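Local coordinates for branched-chain-amino-acid aminotransferase (Pseudomonas sp. UW4, PDB 6JIF), which catalyses the reversible, pyridoxal-phosphate-dependent transfer of the amino group between branched-chain amino acids and 2-oxoglutarate, at residues E79-Y84 with D97-R102; L93-Q98 with P265-L270. All blocks are in the same frame, centred on the assembly; numbering follows the deposited sequence.

Contact 1 (E79-Y84 with D97-R102). With PLP (pyridoxal-5'-phosphate), chain D.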
ATOM      1  N   GLU B  79       9.437 -10.766   0.246  1.00 11.59           N
ATOM      2  CA  GLU B  79       9.314 -12.216   0.218  1.00 11.67           C
ATOM      3  C   GLU B  79       9.612 -12.768   1.619  1.00 16.26           C
ATOM      4  O   GLU B  79      10.096 -12.070   2.512  1.00 15.36           O
ATOM      5  CB  GLU B  79      10.273 -12.856  -0.807  1.00 15.83           C
ATOM      6  CG  GLU B  79       9.696 -12.870  -2.271  1.00 16.02           C
ATOM      7  CD  GLU B  79       8.390 -13.647  -2.354  1.00 17.94           C
ATOM      8  OE1 GLU B  79       8.220 -14.604  -1.534  1.00 17.88           O
ATOM      9  OE2 GLU B  79       7.503 -13.246  -3.145  1.00 18.59           O
ATOM     10  N   GLY B  80       9.377 -14.059   1.773  1.00 15.79           N
ATOM     11  CA  GLY B  80       9.668 -14.728   3.056  1.00 16.33           C
ATOM     12  C   GLY B  80       9.988 -16.183   2.789  1.00 17.37           C
ATOM     13  O   GLY B  80       9.223 -16.869   2.098  1.00 14.06           O
ATOM     14  N   MET B  81      11.120 -16.668   3.298  1.00 14.91           N
ATOM     15  CA  MET B  81      11.477 -18.084   3.118  1.00 20.17           C
ATOM     16  C   MET B  81      12.289 -18.552   4.327  1.00 18.02           C
ATOM     17  O   MET B  81      12.809 -17.738   5.093  1.00 20.26           O
ATOM     18  CB  MET B  81      12.287 -18.314   1.837  1.00 17.79           C
ATOM     19  CG  MET B  81      13.696 -17.746   2.015  1.00 21.26           C
ATOM     20  SD  MET B  81      14.548 -17.523   0.488  1.00 30.58           S
ATOM     21  CE  MET B  81      13.471 -16.225  -0.097  1.00 22.19           C
ATOM     22  N   LYS B  82      12.416 -19.865   4.499  1.00 15.62           N
ATOM     23  CA  LYS B  82      13.171 -20.377   5.641  1.00 15.99           C
ATOM     24  C   LYS B  82      14.323 -21.306   5.238  1.00 18.15           C
ATOM     25  O   LYS B  82      14.250 -22.037   4.234  1.00 16.09           O
ATOM     26  CB  LYS B  82      12.262 -21.144   6.624  1.00 17.11           C
ATOM     27  CG  LYS B  82      11.436 -20.228   7.510  1.00 20.01           C
ATOM     28  CD  LYS B  82      10.462 -21.037   8.376  1.00 21.52           C
ATOM     29  CE  LYS B  82       9.375 -20.134   8.964  1.00 27.54           C
ATOM     30  NZ  LYS B  82       8.432 -20.976   9.768  1.00 25.44           N
ATOM     31  N   ALA B  83      15.365 -21.307   6.073  1.00 15.96           N
ATOM     32  CA  ALA B  83      16.419 -22.312   6.012  1.00 20.30           C
ATOM     33  C   ALA B  83      16.353 -23.100   7.300  1.00 20.44           C
ATOM     34  O   ALA B  83      16.009 -22.531   8.332  1.00 20.02           O
ATOM     35  CB  ALA B  83      17.815 -21.701   5.850  1.00 18.83           C
ATOM     36  N   TYR B  84      16.601 -24.406   7.204  1.00 20.59           N
ATOM     37  CA  TYR B  84      16.472 -25.370   8.290  1.00 18.21           C
ATOM     38  C   TYR B  84      17.761 -26.178   8.445  1.00 22.90           C
ATOM     39  O   TYR B  84      18.359 -26.612   7.447  1.00 18.67           O
ATOM     40  CB  TYR B  84      15.320 -26.324   8.010  1.00 19.24           C
ATOM     41  CG  TYR B  84      14.004 -25.678   7.707  1.00 21.16           C
ATOM     42  CD1 TYR B  84      13.685 -25.257   6.401  1.00 22.32           C
ATOM     43  CD2 TYR B  84      13.064 -25.487   8.690  1.00 22.71           C
ATOM     44  CE1 TYR B  84      12.467 -24.669   6.114  1.00 25.67           C
ATOM     45  CE2 TYR B  84      11.839 -24.912   8.402  1.00 17.66           C
ATOM     46  CZ  TYR B  84      11.552 -24.499   7.117  1.00 23.72           C
ATOM     47  OH  TYR B  84      10.347 -23.903   6.818  1.00 23.93           O
ATOM     48  N   ASP B  97      13.610 -20.553  -5.300  1.00 17.55           N
ATOM     49  CA  ASP B  97      13.239 -20.244  -6.671  1.00 18.04           C
ATOM     50  C   ASP B  97      11.799 -19.754  -6.754  1.00 17.40           C
ATOM     51  O   ASP B  97      11.482 -18.872  -7.551  1.00 14.51           O
ATOM     52  CB  ASP B  97      13.467 -21.466  -7.551  1.00 15.72           C
ATOM     53  CG  ASP B  97      12.522 -22.638  -7.232  1.00 19.05           C
ATOM     54  OD1 ASP B  97      12.464 -23.037  -6.027  1.00 22.43           O
ATOM     55  OD2 ASP B  97      11.939 -23.218  -8.203  1.00 18.48           O
ATOM     56  N   GLN B  98      10.888 -20.328  -5.944  1.00 18.12           N
ATOM     57  CA  GLN B  98       9.483 -19.867  -5.995  1.00 16.47           C
ATOM     58  C   GLN B  98       9.340 -18.450  -5.460  1.00 13.34           C
ATOM     59  O   GLN B  98       8.512 -17.663  -5.972  1.00 15.42           O
ATOM     60  CB  GLN B  98       8.562 -20.825  -5.211  1.00 15.52           C
ATOM     61  CG  GLN B  98       8.387 -22.174  -5.912  1.00 20.07           C
ATOM     62  CD  GLN B  98       7.726 -22.024  -7.239  1.00 21.00           C
ATOM     63  OE1 GLN B  98       6.732 -21.279  -7.400  1.00 23.82           O
ATOM     64  NE2 GLN B  98       8.296 -22.680  -8.230  1.00 28.06           N
ATOM     65  N   ASN B  99      10.115 -18.100  -4.420  1.00 12.98           N
ATOM     66  CA  ASN B  99      10.140 -16.726  -3.962  1.00 13.44           C
ATOM     67  C   ASN B  99      10.645 -15.800  -5.050  1.00 15.40           C
ATOM     68  O   ASN B  99      10.115 -14.704  -5.235  1.00 14.68           O
ATOM     69  CB  ASN B  99      11.051 -16.597  -2.753  1.00 13.95           C
ATOM     70  CG  ASN B  99      10.521 -17.402  -1.611  1.00 19.90           C
ATOM     71  OD1 ASN B  99      10.915 -18.554  -1.448  1.00 20.20           O
ATOM     72  ND2 ASN B  99       9.548 -16.859  -0.886  1.00 18.46           N
ATOM     73  N   ALA B 100      11.707 -16.212  -5.739  1.00 16.15           N
ATOM     74  CA  ALA B 100      12.242 -15.382  -6.824  1.00 18.52           C
ATOM     75  C   ALA B 100      11.180 -15.117  -7.879  1.00 21.03           C
ATOM     76  O   ALA B 100      11.012 -13.980  -8.319  1.00 16.33           O
ATOM     77  CB  ALA B 100      13.460 -16.021  -7.485  1.00 14.13           C
ATOM     78  N   LEU B 101      10.447 -16.156  -8.283  1.00 13.53           N
ATOM     79  CA  LEU B 101       9.426 -15.981  -9.320  1.00 13.84           C
ATOM     80  C   LEU B 101       8.339 -15.017  -8.848  1.00 16.11           C
ATOM     81  O   LEU B 101       7.907 -14.102  -9.570  1.00 16.66           O
ATOM     82  CB  LEU B 101       8.812 -17.343  -9.699  1.00 14.37           C
ATOM     83  CG  LEU B 101       9.762 -18.269 -10.489  1.00 26.87           C
ATOM     84  CD1 LEU B 101       9.377 -19.793 -10.452  1.00 25.92           C
ATOM     85  CD2 LEU B 101       9.930 -17.811 -11.960  1.00 22.08           C
ATOM     86  N   ARG B 102       7.874 -15.216  -7.615  1.00 14.86           N
ATOM     87  CA  ARG B 102       6.815 -14.354  -7.130  1.00 13.46           C
ATOM     88  C   ARG B 102       7.293 -12.921  -7.002  1.00 16.24           C
ATOM     89  O   ARG B 102       6.539 -11.985  -7.270  1.00 16.49           O
ATOM     90  CB  ARG B 102       6.251 -14.845  -5.790  1.00 13.51           C
ATOM     91  CG  ARG B 102       5.003 -14.019  -5.401  1.00 14.14           C
ATOM     92  CD  ARG B 102       4.261 -14.757  -4.212  1.00 12.79           C
ATOM     93  NE  ARG B 102       5.155 -14.818  -3.038  1.00 13.57           N
ATOM     94  CZ  ARG B 102       4.951 -15.588  -1.969  1.00 17.98           C
ATOM     95  NH1 ARG B 102       3.902 -16.372  -1.955  1.00 19.47           N
ATOM     96  NH2 ARG B 102       5.788 -15.549  -0.926  1.00 15.91           N
TER
HETATM   97  N1  PLP D 401      -1.797 -14.991   1.959  1.00 18.12           N
HETATM   98  C2  PLP D 401      -1.361 -13.702   2.018  1.00 21.86           C
HETATM   99  C2A PLP D 401      -2.403 -12.632   1.939  1.00 21.89           C
HETATM  100  C3  PLP D 401       0.003 -13.413   2.085  1.00 26.89           C
HETATM  101  O3  PLP D 401       0.421 -12.108   2.086  1.00 27.39           O
HETATM  102  C4  PLP D 401       0.943 -14.476   2.144  1.00 26.24           C
HETATM  103  C4A PLP D 401       2.433 -14.219   2.017  1.00 21.50           C
HETATM  104  C5  PLP D 401       0.431 -15.788   2.104  1.00 21.81           C
HETATM  105  C6  PLP D 401      -0.909 -16.006   1.997  1.00 23.87           C
HETATM  106  C5A PLP D 401       1.264 -17.024   2.231  1.00 22.42           C
HETATM  107  O4P PLP D 401       2.269 -17.050   1.290  1.00 20.87           O
HETATM  108  P   PLP D 401       3.507 -18.028   1.525  1.00 18.33           P
HETATM  109  O1P PLP D 401       3.009 -19.438   1.732  1.00 17.61           O
HETATM  110  O2P PLP D 401       4.258 -17.905   0.191  1.00 15.20           O
HETATM  111  O3P PLP D 401       4.332 -17.606   2.737  1.00 20.47           O
HETATM  112  O   HOH W   1       6.601 -15.905   2.154  1.00 19.60           O
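Arg102 takes hold of Glu79 side-on, and this paired grip is the dense part of the contact. Arg102 NE reaches Glu79 OE2 at 2.8 Å along an almost straight bond (176°), while Arg102 NH2 meets Glu79 OE1 at 2.7 Å; both oxygens use their syn lone pairs, and the two flat groups are nearly coplanar, 19° apart. Glu79 OE1 carries a second donor: Asn99 ND2 comes in at 2.7 Å on the anti side, out of the carboxylate plane, and the same nitrogen makes a weak bond to Gly80 O. Bending of the Glu79 chain at chi2 (-60°) turns the carboxylate to Arg102 and Asn99 on helix 96-109. Held this way, Arg102 presents NH1 to the cofactor phosphate at PLP O2P, 2.7 Å away, so Glu79 is a second-shell residue of the phosphate cup in this class IV aminotransferase. A glutamine in its place would probably cost Arg102 the carboxylate that pairs with it and leave the guanidinium less firmly aligned on the phosphate. The wetter side lies beyond Gly80, where a water donates to Gly80 O and PLP O3P and only weakly accepts from Arg102 NH2. On the side of Phe120 of helix 117-130 the contact is van der Waals only, Met81 CE lying 3.5 Å from Asn99 CG.

Contact 2 (L93-Q98 with P265-L270). With PLP (pyridoxal-5'-phosphate), chain D.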
ATOM      1  N   LEU B  93      17.597 -24.763   2.348  1.00 15.86           N
ATOM      2  CA  LEU B  93      16.846 -23.552   2.050  1.00 15.20           C
ATOM      3  C   LEU B  93      15.634 -23.957   1.209  1.00 18.68           C
ATOM      4  O   LEU B  93      15.802 -24.497   0.118  1.00 18.16           O
ATOM      5  CB  LEU B  93      17.772 -22.593   1.298  1.00 20.85           C
ATOM      6  CG  LEU B  93      17.270 -21.255   0.825  1.00 16.80           C
ATOM      7  CD1 LEU B  93      16.900 -20.481   2.072  1.00 21.86           C
ATOM      8  CD2 LEU B  93      18.392 -20.555   0.071  1.00 16.05           C
ATOM      9  N   PHE B  94      14.415 -23.636   1.662  1.00 14.78           N
ATOM     10  CA  PHE B  94      13.194 -24.229   1.089  1.00 14.87           C
ATOM     11  C   PHE B  94      12.621 -23.382  -0.059  1.00 17.99           C
ATOM     12  O   PHE B  94      12.103 -22.292   0.175  1.00 16.01           O
ATOM     13  CB  PHE B  94      12.143 -24.419   2.199  1.00 15.01           C
ATOM     14  CG  PHE B  94      10.886 -25.122   1.737  1.00 15.33           C
ATOM     15  CD1 PHE B  94      10.873 -26.499   1.505  1.00 16.00           C
ATOM     16  CD2 PHE B  94       9.715 -24.389   1.512  1.00 22.07           C
ATOM     17  CE1 PHE B  94       9.724 -27.162   1.090  1.00 16.58           C
ATOM     18  CE2 PHE B  94       8.544 -25.047   1.068  1.00 17.26           C
ATOM     19  CZ  PHE B  94       8.539 -26.415   0.877  1.00 18.85           C
ATOM     20  N   ARG B  95      12.652 -23.946  -1.310  1.00 16.64           N
ATOM     21  CA  ARG B  95      11.985 -23.413  -2.510  1.00 14.61           C
ATOM     22  C   ARG B  95      12.276 -21.935  -2.782  1.00 14.07           C
ATOM     23  O   ARG B  95      11.359 -21.181  -3.139  1.00 18.14           O
ATOM     24  CB  ARG B  95      10.475 -23.654  -2.410  1.00 14.72           C
ATOM     25  CG  ARG B  95      10.178 -25.171  -2.257  1.00 15.45           C
ATOM     26  CD  ARG B  95       8.781 -25.478  -2.702  1.00 15.81           C
ATOM     27  NE  ARG B  95       8.638 -25.583  -4.148  1.00 16.89           N
ATOM     28  CZ  ARG B  95       7.479 -25.813  -4.764  1.00 16.57           C
ATOM     29  NH1 ARG B  95       6.339 -25.991  -4.060  1.00 16.81           N
ATOM     30  NH2 ARG B  95       7.466 -25.966  -6.079  1.00 17.08           N
ATOM     31  N   PRO B  96      13.521 -21.483  -2.662  1.00 16.14           N
ATOM     32  CA  PRO B  96      13.781 -20.063  -2.903  1.00 17.03           C
ATOM     33  C   PRO B  96      13.521 -19.627  -4.346  1.00 18.05           C
ATOM     34  O   PRO B  96      13.251 -18.442  -4.585  1.00 16.47           O
ATOM     35  CB  PRO B  96      15.261 -19.917  -2.550  1.00 14.86           C
ATOM     36  CG  PRO B  96      15.829 -21.229  -2.780  1.00 14.61           C
ATOM     37  CD  PRO B  96      14.767 -22.225  -2.346  1.00 14.41           C
ATOM     38  N   ASP B  97      13.610 -20.553  -5.300  1.00 17.55           N
ATOM     39  CA  ASP B  97      13.239 -20.244  -6.671  1.00 18.04           C
ATOM     40  C   ASP B  97      11.799 -19.754  -6.754  1.00 17.40           C
ATOM     41  O   ASP B  97      11.482 -18.872  -7.551  1.00 14.51           O
ATOM     42  CB  ASP B  97      13.467 -21.466  -7.551  1.00 15.72           C
ATOM     43  CG  ASP B  97      12.522 -22.638  -7.232  1.00 19.05           C
ATOM     44  OD1 ASP B  97      12.464 -23.037  -6.027  1.00 22.43           O
ATOM     45  OD2 ASP B  97      11.939 -23.218  -8.203  1.00 18.48           O
ATOM     46  N   GLN B  98      10.888 -20.328  -5.944  1.00 18.12           N
ATOM     47  CA  GLN B  98       9.483 -19.867  -5.995  1.00 16.47           C
ATOM     48  C   GLN B  98       9.340 -18.450  -5.460  1.00 13.34           C
ATOM     49  O   GLN B  98       8.512 -17.663  -5.972  1.00 15.42           O
ATOM     50  CB  GLN B  98       8.562 -20.825  -5.211  1.00 15.52           C
ATOM     51  CG  GLN B  98       8.387 -22.174  -5.912  1.00 20.07           C
ATOM     52  CD  GLN B  98       7.726 -22.024  -7.239  1.00 21.00           C
ATOM     53  OE1 GLN B  98       6.732 -21.279  -7.400  1.00 23.82           O
ATOM     54  NE2 GLN B  98       8.296 -22.680  -8.230  1.00 28.06           N
ATOM     55  N   PRO B 265      -0.898 -15.949  -4.246  1.00 13.78           N
ATOM     56  CA  PRO B 265      -0.532 -17.338  -4.542  1.00 17.33           C
ATOM     57  C   PRO B 265       0.607 -17.823  -3.656  1.00 14.72           C
ATOM     58  O   PRO B 265       1.768 -17.541  -3.938  1.00 14.45           O
ATOM     59  CB  PRO B 265      -0.103 -17.299  -6.024  1.00 19.41           C
ATOM     60  CG  PRO B 265       0.122 -15.852  -6.298  1.00 20.60           C
ATOM     61  CD  PRO B 265      -0.688 -15.045  -5.390  1.00 18.14           C
ATOM     62  N   GLY B 266       0.275 -18.462  -2.537  1.00 13.64           N
ATOM     63  CA  GLY B 266       1.292 -18.777  -1.553  1.00 17.27           C
ATOM     64  C   GLY B 266       2.133 -19.963  -1.961  1.00 16.09           C
ATOM     65  O   GLY B 266       1.665 -20.869  -2.658  1.00 13.78           O
ATOM     66  N   ILE B 267       3.394 -19.938  -1.521  1.00 14.01           N
ATOM     67  CA  ILE B 267       4.317 -21.067  -1.764  1.00 13.50           C
ATOM     68  C   ILE B 267       4.023 -22.252  -0.829  1.00 15.70           C
ATOM     69  O   ILE B 267       4.135 -23.408  -1.229  1.00 13.88           O
ATOM     70  CB  ILE B 267       5.760 -20.562  -1.610  1.00 15.35           C
ATOM     71  CG1 ILE B 267       6.042 -19.480  -2.696  1.00 20.54           C
ATOM     72  CG2 ILE B 267       6.810 -21.693  -1.779  1.00 14.33           C
ATOM     73  CD1 ILE B 267       7.254 -18.636  -2.361  1.00 23.88           C
ATOM     74  N   THR B 268       3.620 -21.984   0.413  1.00 16.86           N
ATOM     75  CA  THR B 268       3.188 -23.086   1.270  1.00 15.50           C
ATOM     76  C   THR B 268       1.978 -23.758   0.671  1.00 15.06           C
ATOM     77  O   THR B 268       1.937 -24.984   0.577  1.00 13.28           O
ATOM     78  CB  THR B 268       2.913 -22.580   2.681  1.00 13.40           C
ATOM     79  OG1 THR B 268       3.986 -21.705   3.086  1.00 15.32           O
ATOM     80  CG2 THR B 268       2.736 -23.774   3.712  1.00 15.68           C
ATOM     81  N   ARG B 269       1.011 -22.974   0.179  1.00 16.24           N
ATOM     82  CA  ARG B 269      -0.150 -23.568  -0.472  1.00 16.18           C
ATOM     83  C   ARG B 269       0.242 -24.427  -1.667  1.00 15.97           C
ATOM     84  O   ARG B 269      -0.270 -25.536  -1.851  1.00 15.55           O
ATOM     85  CB  ARG B 269      -1.119 -22.460  -0.913  1.00 13.42           C
ATOM     86  CG  ARG B 269      -2.298 -23.001  -1.695  1.00 16.53           C
ATOM     87  CD  ARG B 269      -3.128 -21.809  -2.272  1.00 19.19           C
ATOM     88  NE  ARG B 269      -2.578 -21.359  -3.542  1.00 22.39           N
ATOM     89  CZ  ARG B 269      -3.018 -20.309  -4.235  1.00 28.29           C
ATOM     90  NH1 ARG B 269      -4.030 -19.566  -3.784  1.00 23.49           N
ATOM     91  NH2 ARG B 269      -2.456 -19.996  -5.393  1.00 28.26           N
ATOM     92  N   LEU B 270       1.115 -23.901  -2.527  1.00 12.91           N
ATOM     93  CA  LEU B 270       1.588 -24.666  -3.670  1.00 14.08           C
ATOM     94  C   LEU B 270       2.265 -25.960  -3.234  1.00 17.64           C
ATOM     95  O   LEU B 270       2.078 -27.012  -3.858  1.00 15.59           O
ATOM     96  CB  LEU B 270       2.561 -23.801  -4.468  1.00 14.08           C
ATOM     97  CG  LEU B 270       3.159 -24.490  -5.696  1.00 19.48           C
ATOM     98  CD1 LEU B 270       2.052 -24.608  -6.729  1.00 20.17           C
ATOM     99  CD2 LEU B 270       4.337 -23.668  -6.300  1.00 23.39           C
TER
HETATM  100  N1  PLP D 401      -1.797 -14.991   1.959  1.00 18.12           N
HETATM  101  C2  PLP D 401      -1.361 -13.702   2.018  1.00 21.86           C
HETATM  102  C2A PLP D 401      -2.403 -12.632   1.939  1.00 21.89           C
HETATM  103  C3  PLP D 401       0.003 -13.413   2.085  1.00 26.89           C
HETATM  104  O3  PLP D 401       0.421 -12.108   2.086  1.00 27.39           O
HETATM  105  C4  PLP D 401       0.943 -14.476   2.144  1.00 26.24           C
HETATM  106  C4A PLP D 401       2.433 -14.219   2.017  1.00 21.50           C
HETATM  107  C5  PLP D 401       0.431 -15.788   2.104  1.00 21.81           C
HETATM  108  C6  PLP D 401      -0.909 -16.006   1.997  1.00 23.87           C
HETATM  109  C5A PLP D 401       1.264 -17.024   2.231  1.00 22.42           C
HETATM  110  O4P PLP D 401       2.269 -17.050   1.290  1.00 20.87           O
HETATM  111  P   PLP D 401       3.507 -18.028   1.525  1.00 18.33           P
HETATM  112  O1P PLP D 401       3.009 -19.438   1.732  1.00 17.61           O
HETATM  113  O2P PLP D 401       4.258 -17.905   0.191  1.00 15.20           O
HETATM  114  O3P PLP D 401       4.332 -17.606   2.737  1.00 20.47           O
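Ile267 lies against the first turn of helix 96-109, its CD1 3.7 Å from the backbone C of Gln98 and its CG1 3.8 Å from Gln98 CB. With CG1 anti to the carbonyl carbon (chi1 -63°), the longer branch of the isoleucine points its CD1 at the Gln98 backbone, while CG2 stays beside Gln98 CB and looks toward Arg95 CB. One turn on, Leu270 crosses both polar side chains at about a right angle. The Leu270 CD2 methyl does the touching, 3.6 Å from Gln98 OE1 and 3.8 Å from Arg95 NH1. Those two chains are themselves layered: Gln98 CG sits 3.5 Å above one face of the Arg95 guanidinium, toward its rim, and Arg95 CG in turn rests over the centre of the Phe94 ring. No hydrogen bond links the two segments, so the join is made by van der Waals contact. The charge of Arg95 is met further along helix 267-278, by a salt bridge to Glu274 and a hydrogen bond to Ser271, and Trp355 adds a cation-pi contact. The Ile267 backbone serves the cofactor: Ile267 N donates to PLP O2P at 2.8 Å, and Thr268 binds PLP O1P through both N and OG1. Phosphate held at the N-terminal end of a helix, just after the N-cap Gly266, is a familiar phosphate-binding arrangement, used here to seat pyridoxal phosphate.

After the N-terminal strands the chain runs along strand 76-85, turns into strand 91-94 and enters helix 96-109, where contact 1 closes a short strand-strand-helix loop. Contact 2 starts within that loop, at Leu93, and shares Asp97 and Gln98 with it; its far partner comes 167 residues later, so the two loops overlap and neither encloses the other. Lys82 O and Phe94 N, probably hydrogen-bonded, join the two neighbouring strands, and Arg102 NH1 probably bonds Pro265 O. Helix 96-109 is thus common ground, tying the seven-stranded antiparallel sheet to helix 267-278 beside the mixed sheet, with the PLP phosphate reached from both contacts.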